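Local coordinates for NBS-LRR class disease resistance protein (Oryza sativa subsp. japonica, PDB 6FU9) that probably acts as an intracellular immune receptor in rice, its ferredoxin-like, heavy-metal-associated-type domain directly engaging another protein, consistent with recognition of a pathogen effector, at residues 25-30 / 65-70; 9-14 / 57-62; 62-65 / 70-73. One frame throughout, in Å; residues are numbered along the deposited sequence. Where two conformers were deposited one is given.

Contact 1: 25-30 / 65-70; sequences MSLVAS and KKVGPA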
ATOM      1  N   MET A  25     -10.396   1.704  11.365  1.00 20.40           N
ATOM      2  CA  MET A  25      -9.232   1.341  12.146  1.00 20.56           C
ATOM      3  C   MET A  25      -9.649   0.442  13.326  1.00 21.01           C
ATOM      4  O   MET A  25      -8.932  -0.509  13.658  1.00 19.75           O
ATOM      5  CB  MET A  25      -8.303   2.546  12.500  1.00 27.36           C
ATOM      6  CG  MET A  25      -7.148   3.031  11.429  1.00 22.34           C
ATOM      7  SD  MET A  25      -6.330   4.389  12.125  1.00 42.80           S
ATOM      8  CE  MET A  25      -7.648   5.582  12.427  1.00 45.65           C
ATOM      9  N   SER A  26     -10.791   0.705  13.950  1.00 20.26           N
ATOM     10  CA  SER A  26     -11.256  -0.096  15.051  0.50 20.12           C
ATOM     11  C   SER A  26     -11.585  -1.541  14.622  1.00 18.31           C
ATOM     12  O   SER A  26     -11.237  -2.504  15.307  1.00 19.31           O
ATOM     13  CB  SER A  26     -12.475   0.574  15.671  0.50 24.59           C
ATOM     14  OG  SER A  26     -12.814  -0.133  16.817  0.50 27.07           O
ATOM     15  N   LEU A  27     -12.291  -1.659  13.520  1.00 16.51           N
ATOM     16  CA  LEU A  27     -12.639  -2.980  12.977  1.00 17.00           C
ATOM     17  C   LEU A  27     -11.386  -3.777  12.642  1.00 15.59           C
ATOM     18  O   LEU A  27     -11.266  -4.935  13.044  1.00 16.33           O
ATOM     19  CB  LEU A  27     -13.518  -2.819  11.750  1.00 18.24           C
ATOM     20  CG  LEU A  27     -14.075  -4.068  11.089  1.00 18.83           C
ATOM     21  CD1 LEU A  27     -15.264  -3.593  10.232  1.00 22.94           C
ATOM     22  CD2 LEU A  27     -13.081  -4.740  10.234  1.00 22.40           C
ATOM     23  N   VAL A  28     -10.445  -3.153  11.985  1.00 15.13           N
ATOM     24  CA  VAL A  28      -9.222  -3.854  11.635  1.00 14.59           C
ATOM     25  C   VAL A  28      -8.440  -4.226  12.843  1.00 15.79           C
ATOM     26  O   VAL A  28      -7.950  -5.383  12.964  1.00 16.19           O
ATOM     27  CB  VAL A  28      -8.398  -3.021  10.629  1.00 15.25           C
ATOM     28  CG1 VAL A  28      -7.076  -3.721  10.313  1.00 15.22           C
ATOM     29  CG2 VAL A  28      -9.128  -2.783   9.356  1.00 16.87           C
ATOM     30  N   ALA A  29      -8.279  -3.334  13.802  1.00 16.53           N
ATOM     31  CA  ALA A  29      -7.532  -3.630  15.002  1.00 17.91           C
ATOM     32  C   ALA A  29      -8.137  -4.767  15.840  1.00 18.17           C
ATOM     33  O   ALA A  29      -7.425  -5.409  16.601  1.00 20.39           O
ATOM     34  CB  ALA A  29      -7.322  -2.358  15.808  1.00 20.82           C
ATOM     35  N   SER A  30      -9.426  -4.961  15.700  1.00 17.73           N
ATOM     36  CA  SER A  30     -10.072  -6.055  16.422  0.50 18.60           C
ATOM     37  C   SER A  30     -10.047  -7.397  15.697  1.00 16.36           C
ATOM     38  O   SER A  30     -10.548  -8.362  16.213  1.00 19.38           O
ATOM     39  CB  SER A  30     -11.509  -5.723  16.836  0.50 21.11           C
ATOM     40  OG  SER A  30     -11.490  -5.170  18.153  0.50 29.40           O
ATOM     41  N   LYS A  65     -19.229  -4.469   4.735  1.00 17.10           N
ATOM     42  CA  LYS A  65     -20.509  -4.371   5.454  1.00 19.12           C
ATOM     43  C   LYS A  65     -20.574  -3.164   6.357  1.00 21.47           C
ATOM     44  O   LYS A  65     -21.646  -2.575   6.501  1.00 21.79           O
ATOM     45  CB  LYS A  65     -20.766  -5.655   6.279  1.00 21.65           C
ATOM     46  CG  LYS A  65     -21.093  -6.855   5.392  1.00 23.73           C
ATOM     47  CD  LYS A  65     -21.518  -8.124   6.145  1.00 31.15           C
ATOM     48  CE  LYS A  65     -20.408  -8.710   6.936  1.00 29.01           C
ATOM     49  NZ  LYS A  65     -20.870 -10.029   7.456  1.00 22.54           N
ATOM     50  N   LYS A  66     -19.431  -2.756   6.923  1.00 19.76           N
ATOM     51  CA  LYS A  66     -19.438  -1.788   8.000  1.00 21.13           C
ATOM     52  C   LYS A  66     -18.813  -0.463   7.656  1.00 21.02           C
ATOM     53  O   LYS A  66     -19.117   0.552   8.327  1.00 23.96           O
ATOM     54  CB  LYS A  66     -18.746  -2.410   9.219  1.00 26.69           C
ATOM     55  CG  LYS A  66     -19.433  -3.664   9.740  1.00 32.57           C
ATOM     56  CD  LYS A  66     -18.571  -4.382  10.765  1.00 42.30           C
ATOM     57  CE  LYS A  66     -19.357  -5.436  11.520  1.00 56.02           C
ATOM     58  NZ  LYS A  66     -20.329  -4.802  12.456  1.00 61.21           N
ATOM     59  N   VAL A  67     -17.927  -0.395   6.693  1.00 20.03           N
ATOM     60  CA  VAL A  67     -17.165   0.840   6.424  1.00 20.75           C
ATOM     61  C   VAL A  67     -17.398   1.402   5.057  1.00 19.65           C
ATOM     62  O   VAL A  67     -17.648   2.607   4.955  1.00 21.66           O
ATOM     63  CB  VAL A  67     -15.650   0.592   6.627  1.00 21.79           C
ATOM     64  CG1 VAL A  67     -14.824   1.831   6.270  1.00 25.36           C
ATOM     65  CG2 VAL A  67     -15.348   0.108   8.049  1.00 22.00           C
ATOM     66  N   GLY A  68     -17.319   0.610   3.992  1.00 19.32           N
ATOM     67  CA  GLY A  68     -17.491   1.144   2.646  1.00 20.17           C
ATOM     68  C   GLY A  68     -16.976   0.168   1.629  1.00 17.33           C
ATOM     69  O   GLY A  68     -16.559  -0.936   2.022  1.00 17.57           O
ATOM     70  N   PRO A  69     -16.937   0.555   0.365  1.00 18.67           N
ATOM     71  CA  PRO A  69     -16.640  -0.369  -0.717  1.00 18.10           C
ATOM     72  C   PRO A  69     -15.138  -0.698  -0.865  1.00 17.87           C
ATOM     73  O   PRO A  69     -14.440  -0.287  -1.800  1.00 20.81           O
ATOM     74  CB  PRO A  69     -17.167   0.346  -1.933  1.00 22.28           C
ATOM     75  CG  PRO A  69     -17.167   1.753  -1.591  1.00 24.89           C
ATOM     76  CD  PRO A  69     -17.433   1.836  -0.145  1.00 24.84           C
ATOM     77  N   ALA A  70     -14.614  -1.460   0.065  1.00 18.03           N
ATOM     78  CA  ALA A  70     -13.225  -1.794   0.122  1.00 16.24           C
ATOM     79  C   ALA A  70     -12.760  -2.648  -1.055  1.00 16.38           C
ATOM     80  O   ALA A  70     -13.462  -3.563  -1.458  1.00 18.98           O
ATOM     81  CB  ALA A  70     -12.936  -2.474   1.453  1.00 17.70           C
TER

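Contact 2: 9-14 / 57-62; sequences IVFKIP and INLVSA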
ATOM      1  N   ILE A   9      -1.129  -6.021   4.009  1.00 12.49           N
ATOM      2  CA  ILE A   9      -2.282  -5.973   3.175  1.00 12.51           C
ATOM      3  C   ILE A   9      -2.737  -4.517   3.101  1.00 12.72           C
ATOM      4  O   ILE A   9      -2.899  -3.872   4.144  1.00 14.74           O
ATOM      5  CB  ILE A   9      -3.443  -6.783   3.725  1.00 14.64           C
ATOM      6  CG1 ILE A   9      -3.038  -8.254   3.977  1.00 16.46           C
ATOM      7  CG2 ILE A   9      -4.620  -6.710   2.789  1.00 18.43           C
ATOM      8  CD1 ILE A   9      -3.970  -9.019   4.840  1.00 27.56           C
ATOM      9  N   VAL A  10      -2.911  -3.996   1.906  1.00 12.40           N
ATOM     10  CA  VAL A  10      -3.387  -2.607   1.735  1.00 13.09           C
ATOM     11  C   VAL A  10      -4.720  -2.635   1.048  1.00 12.32           C
ATOM     12  O   VAL A  10      -4.850  -3.283  -0.038  1.00 13.73           O
ATOM     13  CB  VAL A  10      -2.399  -1.753   0.955  1.00 13.95           C
ATOM     14  CG1 VAL A  10      -2.872  -0.262   0.940  1.00 15.48           C
ATOM     15  CG2 VAL A  10      -0.992  -1.831   1.507  1.00 15.93           C
ATOM     16  N   PHE A  11      -5.695  -1.938   1.634  1.00 13.10           N
ATOM     17  CA  PHE A  11      -7.001  -1.736   1.039  1.00 14.09           C
ATOM     18  C   PHE A  11      -7.132  -0.280   0.579  1.00 14.20           C
ATOM     19  O   PHE A  11      -6.529   0.613   1.196  1.00 16.60           O
ATOM     20  CB  PHE A  11      -8.130  -2.041   2.004  1.00 14.07           C
ATOM     21  CG  PHE A  11      -8.161  -3.447   2.523  1.00 13.92           C
ATOM     22  CD1 PHE A  11      -8.687  -4.463   1.741  1.00 15.22           C
ATOM     23  CD2 PHE A  11      -7.685  -3.781   3.765  1.00 15.62           C
ATOM     24  CE1 PHE A  11      -8.745  -5.777   2.197  1.00 16.43           C
ATOM     25  CE2 PHE A  11      -7.724  -5.078   4.230  1.00 16.62           C
ATOM     26  CZ  PHE A  11      -8.268  -6.071   3.441  1.00 16.13           C
ATOM     27  N   LYS A  12      -7.903  -0.072  -0.472  1.00 14.60           N
ATOM     28  CA  LYS A  12      -8.406   1.262  -0.845  1.00 15.58           C
ATOM     29  C   LYS A  12      -9.861   1.280  -0.482  1.00 15.78           C
ATOM     30  O   LYS A  12     -10.655   0.437  -0.919  1.00 17.70           O
ATOM     31  CB  LYS A  12      -8.129   1.520  -2.316  1.00 18.85           C
ATOM     32  CG  LYS A  12      -6.667   1.899  -2.619  1.00 22.84           C
ATOM     33  CD  LYS A  12      -6.233   3.369  -2.363  1.00 25.89           C
ATOM     34  CE  LYS A  12      -6.608   4.252  -3.525  1.00 23.87           C
ATOM     35  NZ  LYS A  12      -6.330   5.674  -3.282  1.00 25.84           N
ATOM     36  N   ILE A  13     -10.258   2.269   0.360  1.00 16.07           N
ATOM     37  CA  ILE A  13     -11.668   2.386   0.816  1.00 17.68           C
ATOM     38  C   ILE A  13     -11.973   3.834   0.727  1.00 20.18           C
ATOM     39  O   ILE A  13     -11.465   4.618   1.539  1.00 24.38           O
ATOM     40  CB  ILE A  13     -11.889   1.868   2.245  1.00 20.56           C
ATOM     41  CG1 ILE A  13     -11.123   0.570   2.533  1.00 21.62           C
ATOM     42  CG2 ILE A  13     -13.366   1.709   2.499  1.00 23.06           C
ATOM     43  CD1 ILE A  13     -11.359  -0.028   3.905  1.00 24.90           C
ATOM     44  N   PRO A  14     -12.767   4.232  -0.262  1.00 24.41           N
ATOM     45  CA  PRO A  14     -13.289   5.604  -0.204  1.00 31.16           C
ATOM     46  C   PRO A  14     -13.864   5.877   1.216  1.00 31.94           C
ATOM     47  O   PRO A  14     -14.648   5.095   1.723  1.00 42.20           O
ATOM     48  CB  PRO A  14     -14.383   5.597  -1.261  1.00 32.01           C
ATOM     49  CG  PRO A  14     -13.857   4.631  -2.258  1.00 33.30           C
ATOM     50  CD  PRO A  14     -13.240   3.521  -1.451  1.00 31.06           C
ATOM     51  N   ILE A  57      -9.858 -12.599   3.603  1.00 23.95           N
ATOM     52  CA  ILE A  57     -11.180 -12.915   3.074  1.00 24.75           C
ATOM     53  C   ILE A  57     -12.263 -12.359   3.910  1.00 24.31           C
ATOM     54  O   ILE A  57     -13.128 -11.621   3.431  1.00 27.80           O
ATOM     55  CB  ILE A  57     -11.403 -14.507   2.930  1.00 27.16           C
ATOM     56  CG1 ILE A  57     -10.413 -15.076   1.934  1.00 27.32           C
ATOM     57  CG2 ILE A  57     -12.839 -14.874   2.492  1.00 31.86           C
ATOM     58  CD1 ILE A  57     -10.220 -14.201   0.696  1.00 42.61           C
ATOM     59  N   ASN A  58     -12.265 -12.765   5.162  1.00 24.58           N
ATOM     60  CA  ASN A  58     -13.292 -12.310   6.087  1.00 22.52           C
ATOM     61  C   ASN A  58     -13.112 -10.805   6.350  1.00 18.90           C
ATOM     62  O   ASN A  58     -14.105 -10.115   6.514  1.00 22.82           O
ATOM     63  CB  ASN A  58     -13.289 -13.145   7.392  1.00 23.79           C
ATOM     64  CG  ASN A  58     -14.298 -14.308   7.375  1.00 30.26           C
ATOM     65  OD1 ASN A  58     -13.966 -15.471   7.680  1.00 36.21           O
ATOM     66  ND2 ASN A  58     -15.538 -13.991   7.084  1.00 32.89           N
ATOM     67  N   LEU A  59     -11.881 -10.339   6.415  1.00 16.76           N
ATOM     68  CA  LEU A  59     -11.677  -8.920   6.734  1.00 15.08           C
ATOM     69  C   LEU A  59     -12.243  -7.996   5.658  1.00 15.14           C
ATOM     70  O   LEU A  59     -12.951  -7.012   5.975  1.00 15.32           O
ATOM     71  CB  LEU A  59     -10.188  -8.655   6.917  1.00 14.61           C
ATOM     72  CG  LEU A  59      -9.838  -7.191   7.212  1.00 14.41           C
ATOM     73  CD1 LEU A  59     -10.626  -6.609   8.370  1.00 15.83           C
ATOM     74  CD2 LEU A  59      -8.343  -7.079   7.443  1.00 15.21           C
ATOM     75  N   VAL A  60     -12.027  -8.298   4.379  1.00 15.77           N
ATOM     76  CA  VAL A  60     -12.611  -7.485   3.359  1.00 15.97           C
ATOM     77  C   VAL A  60     -14.137  -7.487   3.372  1.00 17.66           C
ATOM     78  O   VAL A  60     -14.771  -6.461   3.140  1.00 17.29           O
ATOM     79  CB  VAL A  60     -12.009  -7.740   1.997  1.00 17.32           C
ATOM     80  CG1 VAL A  60     -12.565  -9.037   1.382  1.00 19.68           C
ATOM     81  CG2 VAL A  60     -12.243  -6.571   1.067  1.00 18.90           C
ATOM     82  N   SER A  61     -14.733  -8.636   3.660  1.00 17.41           N
ATOM     83  CA  SER A  61     -16.163  -8.737   3.783  1.00 19.15           C
ATOM     84  C   SER A  61     -16.696  -7.844   4.900  1.00 17.92           C
ATOM     85  O   SER A  61     -17.710  -7.107   4.736  1.00 18.81           O
ATOM     86  CB  SER A  61     -16.549 -10.235   3.982  1.00 23.19           C
ATOM     87  OG  SER A  61     -17.898 -10.343   4.257  1.00 27.22           O
ATOM     88  N   ALA A  62     -16.022  -7.886   6.044  1.00 16.97           N
ATOM     89  CA  ALA A  62     -16.451  -7.094   7.186  1.00 16.61           C
ATOM     90  C   ALA A  62     -16.334  -5.606   6.852  1.00 16.02           C
ATOM     91  O   ALA A  62     -17.251  -4.822   7.160  1.00 17.58           O
ATOM     92  CB  ALA A  62     -15.621  -7.448   8.417  1.00 17.36           C
TER

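Contact 3: 62-65 / 70-73; sequences ALRK and AMFL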
ATOM      1  N   ALA A  62     -16.022  -7.886   6.044  1.00 16.97           N
ATOM      2  CA  ALA A  62     -16.451  -7.094   7.186  1.00 16.61           C
ATOM      3  C   ALA A  62     -16.334  -5.606   6.852  1.00 16.02           C
ATOM      4  O   ALA A  62     -17.251  -4.822   7.160  1.00 17.58           O
ATOM      5  CB  ALA A  62     -15.621  -7.448   8.417  1.00 17.36           C
ATOM      6  N   LEU A  63     -15.252  -5.220   6.192  1.00 15.38           N
ATOM      7  CA  LEU A  63     -15.091  -3.799   5.798  1.00 14.71           C
ATOM      8  C   LEU A  63     -16.166  -3.365   4.860  1.00 15.96           C
ATOM      9  O   LEU A  63     -16.709  -2.213   4.991  1.00 17.07           O
ATOM     10  CB  LEU A  63     -13.690  -3.585   5.175  1.00 15.01           C
ATOM     11  CG  LEU A  63     -12.542  -3.628   6.158  1.00 15.13           C
ATOM     12  CD1 LEU A  63     -11.214  -3.791   5.447  1.00 16.52           C
ATOM     13  CD2 LEU A  63     -12.494  -2.420   7.048  1.00 17.01           C
ATOM     14  N   ARG A  64     -16.572  -4.207   3.922  1.00 16.24           N
ATOM     15  CA  ARG A  64     -17.620  -3.869   2.981  1.00 16.56           C
ATOM     16  C   ARG A  64     -18.961  -3.702   3.683  1.00 18.41           C
ATOM     17  O   ARG A  64     -19.761  -2.882   3.239  1.00 20.62           O
ATOM     18  CB  ARG A  64     -17.652  -4.969   1.898  1.00 17.59           C
ATOM     19  CG  ARG A  64     -16.512  -4.813   0.930  1.00 17.40           C
ATOM     20  CD  ARG A  64     -16.405  -5.971  -0.023  1.00 20.13           C
ATOM     21  NE  ARG A  64     -15.278  -5.746  -0.933  1.00 19.74           N
ATOM     22  CZ  ARG A  64     -14.674  -6.700  -1.666  1.00 22.33           C
ATOM     23  NH1 ARG A  64     -14.979  -7.989  -1.494  1.00 27.35           N
ATOM     24  NH2 ARG A  64     -13.698  -6.376  -2.480  1.00 22.29           N
ATOM     25  N   LYS A  65     -19.229  -4.469   4.735  1.00 17.10           N
ATOM     26  CA  LYS A  65     -20.509  -4.371   5.454  1.00 19.12           C
ATOM     27  C   LYS A  65     -20.574  -3.164   6.357  1.00 21.47           C
ATOM     28  O   LYS A  65     -21.646  -2.575   6.501  1.00 21.79           O
ATOM     29  CB  LYS A  65     -20.766  -5.655   6.279  1.00 21.65           C
ATOM     30  CG  LYS A  65     -21.093  -6.855   5.392  1.00 23.73           C
ATOM     31  CD  LYS A  65     -21.518  -8.124   6.145  1.00 31.15           C
ATOM     32  CE  LYS A  65     -20.408  -8.710   6.936  1.00 29.01           C
ATOM     33  NZ  LYS A  65     -20.870 -10.029   7.456  1.00 22.54           N
ATOM     34  N   ALA A  70     -14.614  -1.460   0.065  1.00 18.03           N
ATOM     35  CA  ALA A  70     -13.225  -1.794   0.122  1.00 16.24           C
ATOM     36  C   ALA A  70     -12.760  -2.648  -1.055  1.00 16.38           C
ATOM     37  O   ALA A  70     -13.462  -3.563  -1.458  1.00 18.98           O
ATOM     38  CB  ALA A  70     -12.936  -2.474   1.453  1.00 17.70           C
ATOM     39  N   MET A  71     -11.576  -2.307  -1.571  1.00 15.71           N
ATOM     40  CA  MET A  71     -10.888  -3.116  -2.579  1.00 17.26           C
ATOM     41  C   MET A  71      -9.460  -3.396  -2.117  1.00 15.20           C
ATOM     42  O   MET A  71      -8.794  -2.534  -1.519  1.00 15.80           O
ATOM     43  CB  MET A  71     -10.864  -2.439  -3.928  1.00 21.20           C
ATOM     44  CG  MET A  71     -12.283  -2.166  -4.469  1.00 25.43           C
ATOM     45  SD  MET A  71     -13.152  -3.694  -4.964  1.00 32.99           S
ATOM     46  CE  MET A  71     -12.307  -4.001  -6.525  1.00 37.34           C
ATOM     47  N   PHE A  72      -8.943  -4.551  -2.474  1.00 14.86           N
ATOM     48  CA  PHE A  72      -7.526  -4.806  -2.282  1.00 14.12           C
ATOM     49  C   PHE A  72      -6.691  -3.949  -3.210  1.00 14.64           C
ATOM     50  O   PHE A  72      -6.957  -3.890  -4.429  1.00 16.66           O
ATOM     51  CB  PHE A  72      -7.174  -6.272  -2.505  1.00 14.57           C
ATOM     52  CG  PHE A  72      -7.620  -7.223  -1.433  1.00 15.65           C
ATOM     53  CD1 PHE A  72      -6.790  -7.525  -0.412  1.00 16.59           C
ATOM     54  CD2 PHE A  72      -8.830  -7.894  -1.518  1.00 16.21           C
ATOM     55  CE1 PHE A  72      -7.149  -8.479   0.544  1.00 18.67           C
ATOM     56  CE2 PHE A  72      -9.176  -8.837  -0.592  1.00 17.16           C
ATOM     57  CZ  PHE A  72      -8.355  -9.108   0.477  1.00 18.51           C
ATOM     58  N   LEU A  73      -5.627  -3.348  -2.686  1.00 13.49           N
ATOM     59  CA  LEU A  73      -4.598  -2.672  -3.456  1.00 13.48           C
ATOM     60  C   LEU A  73      -3.310  -3.454  -3.506  1.00 13.26           C
ATOM     61  O   LEU A  73      -2.625  -3.436  -4.530  1.00 13.38           O
ATOM     62  CB  LEU A  73      -4.358  -1.221  -2.892  1.00 13.76           C
ATOM     63  CG  LEU A  73      -3.190  -0.421  -3.506  1.00 17.94           C
ATOM     64  CD1 LEU A  73      -3.395  -0.155  -4.982  1.00 21.33           C
ATOM     65  CD2 LEU A  73      -3.035   0.924  -2.752  1.00 22.39           C
TER

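Contact 1: 25-30 / 65-70
With CG anti to its own nitrogen (chi1 -176°), Leu27 brings CD1 against Lys66, whose CG lies anti to its carbonyl carbon (chi1 -61°). They join the ends of helices 18-29 and 56-66, the two helices of a ferredoxin-like beta-alpha-beta-beta-alpha-beta fold. One methyl does the touching. Leu27 CD1 lies 3.8 Å from Lys66 CB and only 3.4 Å from Lys66 CD, tighter than usual for two carbons, so the leucine rests on the aliphatic part of the lysine. The Lys66 chain runs nearly extended to CE and bends at chi4 (-71°), beyond the part that Leu27 touches. Besides Lys66, Leu27 packs on Leu59, Ala62 and Leu63 of the same helix, and Val67 also touches Lys23 and Ala24 of helix 18-29. Past the helix, Gly68 takes a positive phi and Pro69 centres an inverse gamma turn, in which Ala70 N donates to Gly68 O at 2.8 Å. No hydrogen bond crosses between the two segments; their second touch is purely apolar, Leu27 CD1 against Val67 CG2 at 4.3 Å.

Contact 2: 9-14 / 57-62
Lys12 NZ, on the residue after the Phe11 that packs against Leu59 and Val60, is gripped by two acids: it forms a salt bridge with Asp45 OD1 and another with an acidic side chain on the chain of another protein. The same backbone turns a quite different chemistry inward. Strand 7-12 lies in the antiparallel sheet between strands 46-51 and 71-77, and at Phe11 it directs an aromatic ring at helix 56-66, the sheet-to-helix packing of a ferredoxin-like core. With CG anti to the carbonyl carbon (chi1 -60°), the Phe11 ring projects between two consecutive helix residues. On one side of its tip, CE2 is 3.8 Å from Leu59 CD2, and CZ lies slightly farther from that methyl at 4.1 Å. Across the ring, CE1 meets Val60 at both CG2 and CB, each at 3.8 Å. Both aliphatic groups approach the ring obliquely. Val60 offers CG2 from a position anti to its nitrogen, while CG1 takes the crowded position between nitrogen and carbonyl carbon (chi1 78°). Leu63 also touches the ring from the helix, and Phe72 of the neighbouring strand meets it with planes at about 45°. The three residues that touch are buried, and no hydrogen bond links the segments. Shape and exclusion of water therefore hold this helix to the sheet, while the charge of Lys12 is met by Asp45 and an acidic side chain of the partner protein.

Contact 3: 62-65 / 70-73
Ala70 O accepts two hydrogen bonds from the side chain of Arg64, which joins helix 56-66 to the start of strand 71-77. Arg64 NE donates over 2.9 Å with an N-H...O angle of 150°, and Arg64 NH2 over 3.0 Å with a more bent 141°. The carbonyl oxygen sits at the edge of the guanidinium and close to its plane, so this is a side-on grip by two nitrogens on one atom; the donors are tilted about 20° from the carbonyl plane. The arginine, extended from CG to NE, reaches across, and its two bonds fix the rotation of the guanidinium. NH2 also lies 3.7 Å from Met71 SD, an oblique approach rather than a hydrogen bond. Beside this polar link, Leu63 CB packs on Ala70 CB at 4.0 Å. The backbone beyond Ala70 is paired in the sheet: Met71 bonds with Lys12 and Leu73 with Val10, while Leu73 also makes backbone hydrogen bonds to the chain of another protein. The closure from helix to last strand of the ferredoxin-like fold thus combines a buried aliphatic contact with a charged donor pair, which would probably draw electron density toward Ala70 O and polarise its peptide group.

In the fold
All three contacts use helix 56-66, each on a different neighbour: contact 1 joins it to helix 18-29, contact 2 to the inner strand 7-12, and contact 3 to strand 71-77, which follows it in the chain and lies at the edge of this chain's own sheet. Contact 2 is core, all its touching residues buried; contact 1 is at the surface, and contact 3 is half buried. Chemistry follows place: contacts 1 and 2 are without hydrogen bonds, the first resting on the aliphatic part of a charged side chain and the second on an aromatic ring, whereas contact 3 adds an arginine-carbonyl link. Centres of contacts 2 and 3 lie about 3 Å apart, bridged by the paired strands; Leu27 CD2 meets Leu59 CD1 at 3.6 Å, connecting contacts 1 and 2.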